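Local coordinates for protein glycoside hydrolase family 81 (Clostridium thermocellum, PDB 6FOP) that probably hydrolyses beta-1,3-glucans such as laminarin, working with the cellulosome of its bacterium, and is present here as an engineered variant, at residues Ser131-Phe136 against Gly258-Leu263; Ala221-Thr226 against Val249-Gly254; Phe536-Asp541 against Pro592-Gln597; Lys596-Glu601 against Tyr619-Leu624. All coordinates share one frame; numbering follows the deposited sequence. Where two conformers were deposited one is given.

Contact 1 of 4, residues Ser131-Phe136 against Gly258-Leu263; sequences SPYAYF and GTILAL
Pro132 and Tyr133 press on Ile260 and form the tight part of the contact. Pro132 CD lies 3.2 Å from Ile260 O. The proline ring crosses the Ile260 side chain at about a right angle, with CG 4.0 Å from Ile260 CG2. Tyr133 crosses Ile260 in the same manner. Its CE2 lies near Ile260 CB, and its OH is 3.5 Å from Ile260 CD1. The two branches of Ile260 thus divide the work: CG2 is anti to the backbone N and meets the proline, while CG1 is anti to the carbonyl carbon, and chi2 (170°) extends the chain so that CD1 meets the phenol oxygen. The Tyr133 hydroxyl is hydrogen-bonded to Tyr217 O of helix 211-220, which also packs on Ile260.

The contact joins two antiparallel sheets. Strand 133-139 lies inside an eight-stranded sheet, and strand 260-263 is an outermost strand of a three-stranded one. An ST turn leads into the first strand, with Tyr133 N donating to Ser131 OG at 3.0 Å.

The other side is looser, and two waters bridge it. One is 2.6 Å from Ser131 OG and donates to both Thr259 OG1 and Ile260 O. The second accepts from Tyr135 OH at 2.7 Å and from Thr259 OG1, also at 2.7 Å. Thr259 OG1 therefore accepts from one water and donates to the other. The second water also sits above one face of the Tyr133 ring, toward its rim.

Contact 2 of 4, residues Ala221-Thr226 against Val249-Gly254; sequences AYCFVT and VSVKEG
Lys252 lies across the face of Phe224, the two side chains crossing at about a right angle. Lys252 CG is over the centre of the ring, 3.8 Å from its centroid and 11° off the normal. The chain then bends at chi2, and Lys252 CE comes 3.8 Å from Phe224 CD2. The result is a CH-pi contact made by the aliphatic part of the lysine. Tyr222 and Glu253 are arranged differently. They run side by side and point the same way, with ring and carboxylate planes 21° apart and stacked. Glu253 CG touches Tyr222 CG at 3.6 Å, and Ala221 CB covers the opposite face of the ring.

All this is built on a beta hairpin of strands 223-235 and 240-251. Phe224 and Ser250 form an antiparallel hydrogen-bonded pair. Cys223 with Val251 and Val225 with Val249 are the non-hydrogen-bonded pairs around it, and their side chains share the opposite face of the sheet from Phe224. Cys223 CB meets Val249 CB at 4.0 Å. Past the strand end, Lys252 N donates to Tyr222 O at 2.8 Å in a nearly straight bond. The Glu253 carboxylate is fixed from outside: OE1 is hydrogen-bonded to Tyr200 OH and Ser178 N, and OE2 to Gln161 NE2.

Contact 3 of 4, residues Phe536-Asp541 against Pro592-Gln597; sequences FDLYKD and PNYIKQ. With MG (magnesium ion), chain B.
Tyr594 reaches from its helix toward the loop that holds Phe536, Leu538 and Lys540. With CG anti to the backbone N (chi1 -179°), the ring points off the helix toward that loop. Tyr594 CB already touches Leu538 CD2, at 3.7 Å. At CG the same methyl comes to 3.4 Å, and it covers one face of the ring in a CH-pi contact, offset toward the rim. On the CD1 side, Lys540 NZ stands at the ring edge, in its plane, 3.9 Å from Tyr594 CD1. Further out, Tyr594 CE1 lies 3.3 Å from Phe536 O, and CE2 lies 3.6 Å from Phe536 CD1. The two aromatic planes are 50° apart.

The partners belong to the family 81 C-terminal domain, whose six-hairpin clan is consistent with an (alpha/alpha)6 barrel. A type I beta turn, Asp537 to Lys540, follows helix 514-534 and packs on the start of helix 592-606.

At the tip, Tyr594 OH lies 3.4 Å from Phe536 CD1 and is hydrogen-bonded to Asn550 O. Beside the ring, Lys540 and Gln597 reach toward each other tip to tip, and Lys540 NZ gives Gln597 OE1 a weak hydrogen bond. Lys540 O also binds a magnesium ion at 2.5 Å. Three waters bind it too, and one of them donates to Asp537 OD2.

Contact 4 of 4, residues Lys596-Glu601 against Tyr619-Leu624; sequences KQNYEE and YMYYAL. With NI (nickel (II) ion), chain C.
Tyr622 and Tyr599 bury the most surface here, and their side chains cross at about a right angle. Tyr622 CD1 lies over one face of the Tyr599 ring, toward its rim, 3.5 Å from Tyr599 CD2. The ring planes are 36° apart, with centroids 4.3 Å from each other. The Tyr622 hydroxyl accepts a hydrogen bond from Lys596 NZ at 2.7 Å. That lysine bends at chi2 (56°), and its CD and CE run past the phenol. Tyr599 OH reaches the edge of the Tyr619 ring, 3.6 Å from Tyr619 CE1.

Here helix 592-606 packs against helix 615-622 through a cluster of tyrosines inside the helical domain. Met633 of helix 627-633 touches Tyr599, Tyr619 and Tyr622.

Tyr621 comes third and crosses Asn598 at about a right angle. Its OH lies 3.3 Å from Asn598 CB, and amide and ring planes are 58° apart. The amide itself is held elsewhere: OD1 is hydrogen-bonded to His574 ND1, and ND2 to Tyr594 OH. His574 is a nickel ligand, so Asn598 is a second-shell residue of the site, and its bond to ND1 would be expected to steady the imidazole. On the same helix Glu601 OE2 binds the nickel ion at 2.0 Å, together with His562, His574 and Glu605.

Overall arrangement
The contacts form two pairs. Contacts 1 and 2 touch, their centres about 10 Å apart, and contact 2 is nested along the chain inside the loop closed by contact 1. Contact 1 joins two antiparallel sheets, and contact 2 lies within the hairpin of a third that packs beside them. Contacts 3 and 4 follow later, with centres about 11 Å apart. Contact 3 sets helix 592-606 against the loop after helix 514-534, and contact 4 sets it against helix 615-622. Contacts 2 and 4 are about 50 Å apart between centres. One pair thus belongs to the beta-rich part, the other to the helical C-terminal domain, where helix 592-606 also carries nickel ligands.

Contact 1 of 4, residues Ser131-Phe136 against Gly258-Leu263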
# COMPACT_ATOMS: atom_id res chain seq x y z
N SER A 131 -16.79 -6.45 1.50
CA SER A 131 -18.21 -6.74 1.67
C SER A 131 -18.61 -7.81 0.67
O SER A 131 -18.28 -7.71 -0.50
CB SER A 131 -19.09 -5.53 1.42
OG SER A 131 -20.45 -5.85 1.63
N PRO A 132 -19.47 -8.75 1.09
CA PRO A 132 -20.09 -9.65 0.09
C PRO A 132 -21.30 -9.02 -0.60
O PRO A 132 -21.88 -9.66 -1.47
CB PRO A 132 -20.53 -10.84 0.97
CG PRO A 132 -20.87 -10.22 2.25
CD PRO A 132 -19.86 -9.12 2.46
N TYR A 133 -21.70 -7.83 -0.17
CA TYR A 133 -22.83 -7.09 -0.75
C TYR A 133 -22.41 -6.04 -1.75
O TYR A 133 -21.28 -5.52 -1.67
CB TYR A 133 -23.62 -6.37 0.32
CG TYR A 133 -24.26 -7.25 1.35
CD1 TYR A 133 -25.52 -7.85 1.10
CD2 TYR A 133 -23.70 -7.45 2.59
CE1 TYR A 133 -26.14 -8.63 2.06
CE2 TYR A 133 -24.30 -8.25 3.54
CZ TYR A 133 -25.54 -8.84 3.27
OH TYR A 133 -26.13 -9.59 4.27
N ALA A 134 -23.33 -5.69 -2.66
CA ALA A 134 -23.28 -4.42 -3.39
C ALA A 134 -24.68 -3.83 -3.29
O ALA A 134 -25.68 -4.56 -3.28
CB ALA A 134 -22.85 -4.58 -4.84
N TYR A 135 -24.74 -2.51 -3.15
CA TYR A 135 -25.98 -1.80 -2.82
C TYR A 135 -26.31 -0.80 -3.92
O TYR A 135 -25.43 -0.14 -4.45
CB TYR A 135 -25.83 -1.05 -1.50
CG TYR A 135 -25.26 -1.87 -0.35
CD1 TYR A 135 -26.02 -2.76 0.36
CD2 TYR A 135 -23.92 -1.74 0.01
CE1 TYR A 135 -25.52 -3.49 1.41
CE2 TYR A 135 -23.40 -2.48 1.05
CZ TYR A 135 -24.16 -3.36 1.75
OH TYR A 135 -23.62 -4.08 2.80
N PHE A 136 -27.61 -0.69 -4.25
CA PHE A 136 -28.05 0.13 -5.37
C PHE A 136 -29.29 0.94 -5.02
O PHE A 136 -30.16 0.47 -4.28
CB PHE A 136 -28.38 -0.76 -6.58
CG PHE A 136 -27.25 -1.69 -7.01
CD1 PHE A 136 -27.11 -2.94 -6.46
CD2 PHE A 136 -26.33 -1.26 -7.96
CE1 PHE A 136 -26.06 -3.77 -6.82
CE2 PHE A 136 -25.27 -2.09 -8.32
CZ PHE A 136 -25.16 -3.34 -7.76
N GLY A 258 -26.78 -4.20 11.21
CA GLY A 258 -25.43 -4.74 11.18
C GLY A 258 -25.03 -4.95 9.75
O GLY A 258 -25.69 -4.50 8.84
N THR A 259 -23.90 -5.63 9.56
CA THR A 259 -23.50 -6.08 8.24
C THR A 259 -22.53 -7.24 8.38
O THR A 259 -22.22 -7.69 9.51
CB THR A 259 -22.93 -4.93 7.37
OG1 THR A 259 -22.87 -5.35 6.01
CG2 THR A 259 -21.55 -4.48 7.80
N ILE A 260 -22.19 -7.81 7.23
CA ILE A 260 -21.25 -8.90 7.15
C ILE A 260 -19.98 -8.31 6.51
O ILE A 260 -20.03 -7.80 5.40
CB ILE A 260 -21.78 -10.06 6.29
CG1 ILE A 260 -23.08 -10.62 6.87
CG2 ILE A 260 -20.72 -11.16 6.18
CD1 ILE A 260 -23.80 -11.61 5.96
N LEU A 261 -18.88 -8.37 7.24
CA LEU A 261 -17.56 -7.88 6.76
C LEU A 261 -16.69 -9.10 6.43
O LEU A 261 -16.67 -10.07 7.18
CB LEU A 261 -16.89 -6.96 7.76
CG LEU A 261 -17.66 -5.70 8.12
CD1 LEU A 261 -16.91 -4.99 9.25
CD2 LEU A 261 -17.78 -4.79 6.91
N ALA A 262 -16.02 -9.01 5.29
CA ALA A 262 -15.10 -10.03 4.83
C ALA A 262 -13.69 -9.47 5.09
O ALA A 262 -13.36 -8.38 4.67
CB ALA A 262 -15.31 -10.33 3.34
N LEU A 263 -12.84 -10.32 5.68
CA LEU A 263 -11.49 -9.95 6.09
C LEU A 263 -10.47 -10.74 5.31
O LEU A 263 -10.62 -11.93 5.13
CB LEU A 263 -11.28 -10.25 7.58
CG LEU A 263 -11.75 -9.20 8.57
CD1 LEU A 263 -13.25 -8.92 8.50
CD2 LEU A 263 -11.39 -9.62 10.00
O HOH W 1 -20.62 -5.39 4.22
O HOH W 2 -25.28 -4.92 4.78

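Contact 2 of 4, residues Ala221-Thr226 against Val249-Gly254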
# COMPACT_ATOMS: atom_id res chain seq x y z
N ALA A 221 -29.24 -7.53 4.35
CA ALA A 221 -29.21 -7.01 2.97
C ALA A 221 -29.69 -5.59 2.82
O ALA A 221 -29.40 -4.93 1.81
CB ALA A 221 -30.00 -7.92 2.01
N TYR A 222 -30.46 -5.12 3.80
CA TYR A 222 -31.03 -3.79 3.76
C TYR A 222 -30.31 -2.79 4.62
O TYR A 222 -30.80 -1.69 4.82
CB TYR A 222 -32.57 -3.86 4.02
CG TYR A 222 -33.23 -4.88 3.11
CD1 TYR A 222 -33.38 -4.62 1.76
CD2 TYR A 222 -33.58 -6.12 3.58
CE1 TYR A 222 -33.92 -5.58 0.90
CE2 TYR A 222 -34.14 -7.09 2.73
CZ TYR A 222 -34.33 -6.80 1.39
OH TYR A 222 -34.87 -7.76 0.56
N CYS A 223 -29.14 -3.18 5.14
CA CYS A 223 -28.28 -2.29 5.91
C CYS A 223 -27.22 -1.77 4.94
O CYS A 223 -26.15 -2.36 4.78
CB CYS A 223 -27.68 -3.04 7.09
SG CYS A 223 -28.91 -3.47 8.34
N PHE A 224 -27.55 -0.72 4.23
CA PHE A 224 -26.69 -0.21 3.16
C PHE A 224 -25.50 0.53 3.77
O PHE A 224 -25.68 1.41 4.61
CB PHE A 224 -27.47 0.74 2.25
CG PHE A 224 -28.37 0.05 1.24
CD1 PHE A 224 -28.92 -1.21 1.46
CD2 PHE A 224 -28.67 0.71 0.05
CE1 PHE A 224 -29.73 -1.80 0.49
CE2 PHE A 224 -29.47 0.11 -0.89
CZ PHE A 224 -29.98 -1.14 -0.68
N VAL A 225 -24.29 0.17 3.34
CA VAL A 225 -23.09 0.85 3.82
C VAL A 225 -23.00 2.22 3.17
O VAL A 225 -22.99 2.32 1.96
CB VAL A 225 -21.82 0.03 3.57
CG1 VAL A 225 -20.59 0.84 3.97
CG2 VAL A 225 -21.88 -1.24 4.38
N THR A 226 -22.97 3.26 4.01
CA THR A 226 -22.94 4.65 3.54
C THR A 226 -21.64 5.39 3.87
O THR A 226 -21.44 6.49 3.36
CB THR A 226 -24.14 5.44 4.11
OG1 THR A 226 -24.18 5.28 5.53
CG2 THR A 226 -25.42 4.90 3.51
N VAL A 249 -23.93 2.09 8.50
CA VAL A 249 -25.06 1.58 7.73
C VAL A 249 -26.32 2.44 7.90
O VAL A 249 -26.56 3.03 8.97
CB VAL A 249 -25.37 0.11 8.05
CG1 VAL A 249 -24.20 -0.79 7.71
CG2 VAL A 249 -25.81 -0.10 9.48
N SER A 250 -27.07 2.50 6.79
CA SER A 250 -28.38 3.12 6.78
C SER A 250 -29.39 1.99 6.51
O SER A 250 -29.31 1.27 5.50
CB SER A 250 -28.37 4.24 5.74
OG SER A 250 -27.34 5.20 6.08
N VAL A 251 -30.30 1.80 7.45
CA VAL A 251 -31.24 0.69 7.39
C VAL A 251 -32.44 1.05 6.51
O VAL A 251 -33.26 1.92 6.87
CB VAL A 251 -31.71 0.29 8.79
CG1 VAL A 251 -32.66 -0.90 8.70
CG2 VAL A 251 -30.52 -0.02 9.71
N LYS A 252 -32.56 0.38 5.38
CA LYS A 252 -33.62 0.67 4.40
C LYS A 252 -34.97 0.03 4.76
O LYS A 252 -36.02 0.55 4.39
CB LYS A 252 -33.21 0.27 3.00
CG LYS A 252 -31.92 0.93 2.53
CD LYS A 252 -32.02 2.45 2.51
CE LYS A 252 -30.71 3.11 2.16
NZ LYS A 252 -30.85 4.58 2.36
N GLU A 253 -34.95 -1.08 5.48
CA GLU A 253 -36.17 -1.71 6.02
C GLU A 253 -35.74 -2.73 7.05
O GLU A 253 -34.56 -3.11 7.08
CB GLU A 253 -37.04 -2.35 4.95
CG GLU A 253 -36.35 -3.45 4.17
CD GLU A 253 -37.36 -4.23 3.33
OE1 GLU A 253 -37.78 -3.71 2.25
OE2 GLU A 253 -37.68 -5.37 3.74
N GLY A 254 -36.68 -3.19 7.85
CA GLY A 254 -36.49 -4.25 8.81
C GLY A 254 -35.92 -3.77 10.13
O GLY A 254 -35.58 -2.62 10.28

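Contact 3 of 4, residues Phe536-Asp541 against Pro592-Gln597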
# COMPACT_ATOMS: atom_id res chain seq x y z
N PHE A 536 5.41 -12.49 -0.19
CA PHE A 536 6.29 -13.58 0.25
C PHE A 536 5.57 -14.84 0.73
O PHE A 536 6.23 -15.88 0.88
CB PHE A 536 7.21 -13.10 1.38
CG PHE A 536 8.12 -11.96 1.01
CD1 PHE A 536 8.79 -11.96 -0.20
CD2 PHE A 536 8.35 -10.90 1.89
CE1 PHE A 536 9.64 -10.91 -0.56
CE2 PHE A 536 9.23 -9.86 1.55
CZ PHE A 536 9.85 -9.86 0.32
N ASP A 537 4.25 -14.75 0.98
CA ASP A 537 3.45 -15.88 1.51
C ASP A 537 4.24 -16.69 2.55
O ASP A 537 4.44 -17.90 2.42
CB ASP A 537 2.95 -16.78 0.35
CG ASP A 537 1.94 -17.82 0.79
OD1 ASP A 537 1.35 -17.68 1.86
OD2 ASP A 537 1.71 -18.77 -0.01
N LEU A 538 4.66 -16.00 3.61
CA LEU A 538 5.44 -16.66 4.66
C LEU A 538 4.72 -17.81 5.34
O LEU A 538 5.35 -18.76 5.77
CB LEU A 538 5.90 -15.65 5.71
CG LEU A 538 6.82 -14.52 5.28
CD1 LEU A 538 7.27 -13.77 6.52
CD2 LEU A 538 8.03 -15.05 4.54
N TYR A 539 3.39 -17.71 5.42
CA TYR A 539 2.60 -18.73 6.13
C TYR A 539 2.20 -19.90 5.19
O TYR A 539 1.56 -20.85 5.63
CB TYR A 539 1.38 -18.07 6.77
CG TYR A 539 1.77 -17.05 7.81
CD1 TYR A 539 2.02 -17.43 9.13
CD2 TYR A 539 1.93 -15.71 7.47
CE1 TYR A 539 2.41 -16.49 10.07
CE2 TYR A 539 2.33 -14.77 8.41
CZ TYR A 539 2.55 -15.16 9.70
OH TYR A 539 2.95 -14.20 10.61
N LYS A 540 2.55 -19.79 3.91
CA LYS A 540 2.40 -20.86 2.94
C LYS A 540 0.94 -21.26 2.73
O LYS A 540 0.65 -22.41 2.45
CB LYS A 540 3.27 -22.08 3.31
CG LYS A 540 4.73 -21.76 3.62
CD LYS A 540 5.46 -21.29 2.39
CE LYS A 540 6.94 -21.03 2.67
NZ LYS A 540 7.65 -20.67 1.40
N ASP A 541 0.04 -20.29 2.86
CA ASP A 541 -1.39 -20.54 2.67
C ASP A 541 -2.12 -19.55 1.78
O ASP A 541 -3.33 -19.62 1.65
CB ASP A 541 -2.11 -20.68 4.02
CG ASP A 541 -2.05 -19.43 4.87
OD1 ASP A 541 -1.51 -18.40 4.42
OD2 ASP A 541 -2.54 -19.50 6.02
N PRO A 592 14.07 -16.42 8.81
CA PRO A 592 15.36 -16.69 8.12
C PRO A 592 15.31 -17.88 7.17
O PRO A 592 16.03 -17.87 6.18
CB PRO A 592 16.34 -16.95 9.24
CG PRO A 592 15.68 -16.57 10.48
CD PRO A 592 14.22 -16.36 10.27
N ASN A 593 14.49 -18.90 7.46
CA ASN A 593 14.34 -20.02 6.54
C ASN A 593 13.74 -19.58 5.22
O ASN A 593 14.07 -20.14 4.18
CB ASN A 593 13.53 -21.16 7.18
CG ASN A 593 14.22 -21.75 8.39
OD1 ASN A 593 13.62 -21.89 9.46
ND2 ASN A 593 15.49 -22.07 8.24
N TYR A 594 12.84 -18.59 5.25
CA TYR A 594 12.28 -18.05 4.01
C TYR A 594 13.36 -17.32 3.22
O TYR A 594 13.40 -17.42 1.99
CB TYR A 594 11.06 -17.14 4.24
CG TYR A 594 10.51 -16.63 2.91
CD1 TYR A 594 9.77 -17.47 2.08
CD2 TYR A 594 10.80 -15.34 2.46
CE1 TYR A 594 9.33 -17.03 0.83
CE2 TYR A 594 10.37 -14.90 1.21
CZ TYR A 594 9.61 -15.74 0.41
OH TYR A 594 9.19 -15.31 -0.82
N ILE A 595 14.24 -16.57 3.89
CA ILE A 595 15.36 -15.92 3.17
C ILE A 595 16.12 -16.99 2.33
O ILE A 595 16.37 -16.83 1.14
CB ILE A 595 16.39 -15.28 4.16
CG1 ILE A 595 15.81 -14.14 5.01
CG2 ILE A 595 17.64 -14.83 3.41
CD1 ILE A 595 15.50 -12.90 4.25
N LYS A 596 16.45 -18.11 2.98
CA LYS A 596 17.15 -19.22 2.32
C LYS A 596 16.34 -19.78 1.14
O LYS A 596 16.87 -19.90 0.05
CB LYS A 596 17.49 -20.31 3.34
CG LYS A 596 18.29 -21.47 2.77
CD LYS A 596 19.57 -21.00 2.10
CE LYS A 596 20.67 -22.06 2.00
NZ LYS A 596 21.71 -21.73 0.98
N GLN A 597 15.05 -20.05 1.36
CA GLN A 597 14.19 -20.59 0.31
C GLN A 597 14.05 -19.63 -0.87
O GLN A 597 14.02 -20.04 -2.04
CB GLN A 597 12.80 -20.91 0.86
CG GLN A 597 12.72 -22.07 1.82
CD GLN A 597 11.32 -22.21 2.42
OE1 GLN A 597 10.66 -21.23 2.76
NE2 GLN A 597 10.86 -23.44 2.54
MG MG B . 1.04 -23.54 0.25
O HOH W 3 0.59 -21.35 -0.40
O HOH W 4 3.20 -22.75 -0.24
O HOH W 5 2.05 -25.00 1.45

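Contact 4 of 4, residues Lys596-Glu601 against Tyr619-Leu624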
# COMPACT_ATOMS: atom_id res chain seq x y z
N LYS A 596 16.45 -18.11 2.98
CA LYS A 596 17.15 -19.22 2.32
C LYS A 596 16.34 -19.78 1.14
O LYS A 596 16.87 -19.90 0.05
CB LYS A 596 17.49 -20.31 3.34
CG LYS A 596 18.29 -21.47 2.77
CD LYS A 596 19.57 -21.00 2.10
CE LYS A 596 20.67 -22.06 2.00
NZ LYS A 596 21.71 -21.73 0.98
N GLN A 597 15.05 -20.05 1.36
CA GLN A 597 14.19 -20.59 0.31
C GLN A 597 14.05 -19.63 -0.87
O GLN A 597 14.02 -20.04 -2.04
CB GLN A 597 12.80 -20.91 0.86
CG GLN A 597 12.72 -22.07 1.82
CD GLN A 597 11.32 -22.21 2.42
OE1 GLN A 597 10.66 -21.23 2.76
NE2 GLN A 597 10.86 -23.44 2.54
N ASN A 598 13.84 -18.34 -0.55
CA ASN A 598 13.66 -17.31 -1.57
C ASN A 598 14.93 -17.18 -2.42
O ASN A 598 14.89 -17.19 -3.66
CB ASN A 598 13.21 -16.00 -0.90
CG ASN A 598 13.08 -14.85 -1.87
OD1 ASN A 598 14.06 -14.42 -2.49
ND2 ASN A 598 11.87 -14.30 -1.97
N TYR A 599 16.07 -17.05 -1.75
CA TYR A 599 17.36 -16.97 -2.43
C TYR A 599 17.66 -18.19 -3.27
O TYR A 599 18.09 -18.05 -4.43
CB TYR A 599 18.45 -16.69 -1.39
CG TYR A 599 19.86 -16.58 -1.92
CD1 TYR A 599 20.38 -15.35 -2.33
CD2 TYR A 599 20.70 -17.68 -1.95
CE1 TYR A 599 21.69 -15.26 -2.78
CE2 TYR A 599 22.01 -17.58 -2.36
CZ TYR A 599 22.49 -16.37 -2.83
OH TYR A 599 23.81 -16.27 -3.24
N GLU A 600 17.39 -19.39 -2.73
CA GLU A 600 17.64 -20.62 -3.48
C GLU A 600 16.69 -20.76 -4.68
O GLU A 600 17.12 -21.23 -5.73
CB GLU A 600 17.61 -21.85 -2.58
CG GLU A 600 18.78 -21.92 -1.58
CD GLU A 600 20.16 -22.10 -2.22
OE1 GLU A 600 20.28 -22.74 -3.28
OE2 GLU A 600 21.15 -21.57 -1.65
N GLU A 601 15.44 -20.30 -4.53
CA GLU A 601 14.55 -20.29 -5.70
C GLU A 601 15.13 -19.38 -6.79
O GLU A 601 15.15 -19.72 -7.97
CB GLU A 601 13.16 -19.78 -5.34
CG GLU A 601 12.31 -19.45 -6.57
CD GLU A 601 10.90 -18.97 -6.29
OE1 GLU A 601 10.12 -19.75 -5.72
OE2 GLU A 601 10.57 -17.82 -6.66
N TYR A 619 23.14 -10.25 -1.72
CA TYR A 619 23.94 -10.63 -0.55
C TYR A 619 23.53 -9.87 0.71
O TYR A 619 23.62 -10.44 1.82
CB TYR A 619 25.44 -10.48 -0.83
CG TYR A 619 25.98 -11.33 -1.96
CD1 TYR A 619 25.38 -12.53 -2.33
CD2 TYR A 619 27.11 -10.94 -2.64
CE1 TYR A 619 25.89 -13.33 -3.34
CE2 TYR A 619 27.63 -11.72 -3.67
CZ TYR A 619 27.00 -12.89 -4.04
OH TYR A 619 27.52 -13.68 -5.04
N MET A 620 23.03 -8.64 0.58
CA MET A 620 22.41 -7.97 1.74
C MET A 620 21.20 -8.74 2.25
O MET A 620 21.01 -8.89 3.47
CB MET A 620 22.01 -6.55 1.39
CG MET A 620 23.21 -5.62 1.24
SD MET A 620 22.62 -3.92 1.06
CE MET A 620 22.00 -3.90 -0.61
N TYR A 621 20.41 -9.28 1.31
CA TYR A 621 19.24 -10.09 1.66
C TYR A 621 19.66 -11.41 2.32
O TYR A 621 19.17 -11.78 3.40
CB TYR A 621 18.46 -10.38 0.39
CG TYR A 621 17.22 -11.19 0.59
CD1 TYR A 621 16.08 -10.61 1.18
CD2 TYR A 621 17.13 -12.50 0.13
CE1 TYR A 621 14.93 -11.36 1.37
CE2 TYR A 621 15.96 -13.23 0.30
CZ TYR A 621 14.87 -12.66 0.92
OH TYR A 621 13.70 -13.41 1.06
N TYR A 622 20.66 -12.08 1.70
CA TYR A 622 21.11 -13.39 2.18
C TYR A 622 21.76 -13.27 3.56
O TYR A 622 21.72 -14.23 4.35
CB TYR A 622 22.08 -14.06 1.21
CG TYR A 622 22.29 -15.52 1.49
CD1 TYR A 622 21.28 -16.45 1.26
CD2 TYR A 622 23.52 -15.99 1.93
CE1 TYR A 622 21.46 -17.79 1.54
CE2 TYR A 622 23.70 -17.34 2.21
CZ TYR A 622 22.69 -18.24 1.97
OH TYR A 622 22.87 -19.58 2.23
N ALA A 623 22.33 -12.09 3.86
CA ALA A 623 22.89 -11.82 5.18
C ALA A 623 21.86 -11.87 6.31
O ALA A 623 22.25 -11.97 7.47
CB ALA A 623 23.60 -10.48 5.20
N LEU A 624 20.55 -11.86 5.98
CA LEU A 624 19.50 -12.07 6.97
C LEU A 624 19.26 -13.56 7.28
O LEU A 624 18.42 -13.90 8.13
CB LEU A 624 18.21 -11.38 6.54
CG LEU A 624 18.32 -9.86 6.44
CD1 LEU A 624 17.16 -9.27 5.64
CD2 LEU A 624 18.41 -9.23 7.82
NI NI C . 11.52 -16.65 -7.98